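Local coordinates for protein HNH endonuclease (Geobacter metallireducens, PDB 4H9D) that is a manganese-dependent HNH nicking endonuclease that probably binds nucleic acid and contains a bound zinc ion, at residues Glu18-Leu23 with Met52-Pro57. Residues are numbered along the deposited sequence; the frame is centred on the assembly and turned at random.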
# COMPACT_ATOMS: atom_id res chain seq x y z
N GLU A 18 6.10 -1.58 24.06
CA GLU A 18 7.02 -2.13 25.04
C GLU A 18 6.29 -3.19 25.84
O GLU A 18 6.82 -4.28 26.05
CB GLU A 18 7.52 -1.04 25.98
CG GLU A 18 8.76 -0.31 25.50
CD GLU A 18 9.22 0.74 26.49
OE1 GLU A 18 9.47 0.39 27.67
OE2 GLU A 18 9.33 1.92 26.08
N LYS A 19 5.09 -2.88 26.31
CA LYS A 19 4.32 -3.86 27.05
C LYS A 19 4.10 -5.08 26.15
O LYS A 19 4.01 -6.21 26.63
CB LYS A 19 2.98 -3.26 27.47
CG LYS A 19 3.11 -2.11 28.45
CD LYS A 19 1.81 -1.33 28.52
CE LYS A 19 0.65 -2.26 28.82
NZ LYS A 19 -0.60 -1.80 28.16
N ALA A 20 4.01 -4.86 24.84
CA ALA A 20 3.81 -5.96 23.91
C ALA A 20 5.06 -6.85 23.92
O ALA A 20 4.96 -8.08 24.07
CB ALA A 20 3.57 -5.43 22.51
N ARG A 21 6.22 -6.23 23.77
CA ARG A 21 7.49 -6.94 23.77
C ARG A 21 7.64 -7.78 25.04
O ARG A 21 8.26 -8.84 25.03
CB ARG A 21 8.64 -5.95 23.68
CG ARG A 21 8.88 -5.39 22.29
CD ARG A 21 9.75 -4.14 22.37
NE ARG A 21 10.71 -4.22 23.48
CZ ARG A 21 11.34 -3.17 24.00
NH1 ARG A 21 11.12 -1.94 23.52
NH2 ARG A 21 12.18 -3.33 25.02
N GLU A 22 7.08 -7.28 26.13
CA GLU A 22 7.16 -7.99 27.40
C GLU A 22 6.12 -9.09 27.42
O GLU A 22 6.36 -10.16 27.95
CB GLU A 22 6.87 -7.02 28.55
CG GLU A 22 7.21 -7.53 29.93
CD GLU A 22 8.71 -7.45 30.21
OE1 GLU A 22 9.37 -6.55 29.64
OE2 GLU A 22 9.21 -8.27 31.00
N LEU A 23 4.96 -8.81 26.83
CA LEU A 23 3.88 -9.78 26.82
C LEU A 23 4.22 -10.93 25.91
O LEU A 23 3.80 -12.05 26.14
CB LEU A 23 2.57 -9.11 26.38
CG LEU A 23 1.25 -9.90 26.41
CD1 LEU A 23 0.99 -10.45 27.80
CD2 LEU A 23 0.13 -8.99 25.99
N MSE A 52 2.33 -12.06 16.89
CA MSE A 52 1.36 -11.48 17.79
C MSE A 52 0.63 -10.37 17.08
O MSE A 52 1.26 -9.51 16.45
CB MSE A 52 2.05 -10.91 19.01
CG MSE A 52 1.11 -10.20 19.93
SE MSE A 52 2.04 -9.60 21.48
CE MSE A 52 3.08 -8.23 20.64
N ASP A 53 -0.69 -10.39 17.14
CA ASP A 53 -1.46 -9.33 16.50
C ASP A 53 -2.42 -8.73 17.51
O ASP A 53 -2.86 -9.40 18.44
CB ASP A 53 -2.22 -9.87 15.29
CG ASP A 53 -2.92 -8.76 14.50
OD1 ASP A 53 -2.39 -7.63 14.45
OD2 ASP A 53 -3.99 -9.04 13.91
N HIS A 54 -2.69 -7.44 17.35
CA HIS A 54 -3.63 -6.76 18.23
C HIS A 54 -4.93 -6.66 17.46
O HIS A 54 -4.95 -6.14 16.34
CB HIS A 54 -3.16 -5.37 18.58
CG HIS A 54 -1.86 -5.33 19.31
ND1 HIS A 54 -0.65 -5.53 18.69
CD2 HIS A 54 -1.58 -5.07 20.61
CE1 HIS A 54 0.32 -5.39 19.58
NE2 HIS A 54 -0.22 -5.11 20.75
N LEU A 55 -6.00 -7.19 18.03
CA LEU A 55 -7.30 -7.14 17.38
C LEU A 55 -7.53 -5.68 17.04
O LEU A 55 -7.78 -5.33 15.88
CB LEU A 55 -8.38 -7.63 18.34
CG LEU A 55 -8.37 -9.13 18.57
CD1 LEU A 55 -9.33 -9.46 19.67
CD2 LEU A 55 -8.74 -9.84 17.28
N VAL A 56 -7.42 -4.85 18.07
CA VAL A 56 -7.55 -3.41 17.96
C VAL A 56 -6.13 -2.87 17.85
O VAL A 56 -5.38 -2.89 18.82
CB VAL A 56 -8.18 -2.84 19.22
CG1 VAL A 56 -8.17 -1.34 19.16
CG2 VAL A 56 -9.58 -3.37 19.35
N PRO A 57 -5.73 -2.38 16.66
CA PRO A 57 -4.39 -1.84 16.44
C PRO A 57 -3.98 -0.84 17.51
O PRO A 57 -4.82 -0.14 18.06
CB PRO A 57 -4.51 -1.19 15.07
CG PRO A 57 -5.47 -2.06 14.36
CD PRO A 57 -6.53 -2.32 15.42
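A20 of helix 10-24 faces M52 and H54 on the first strand of the β-hairpin that, with helix 74-82, makes up the ββα element of this HNH (His-Me finger) nuclease. M52, deposited as selenomethionine, supplies the main apolar contact. Its CG stands anti to the backbone N (chi1 175°) and its SE continues the extended reach toward the helix; the chain then bends at chi3 (70°), laying CE against the methyl of A20, with CE and A20 CB 3.4 Å apart. The same CE is 3.9 Å from A20 O, so the methyl group rests on both the side chain and the backbone of one helical residue. V69 of strand 69-73 touches both M52 and L23, the latter one turn further along the helix from A20, while W28 and W29 of helix 27-34 touch L23 and M52 respectively. H54, two residues on from M52, sends its ring along the same side of the strand; with CG beside the backbone N (chi1 -62°), the end of the ring comes nearer to the helix than the direction of its CB would suggest. The imidazole meets the helix by its edge rather than its face. Its NE2 is hydrogen-bonded to S64 OG, so the polar end has its partner in the 55-68 connection, which also touches A20. Close to the imidazole plane, A20 CB lies 4.2 Å from H54 NE2.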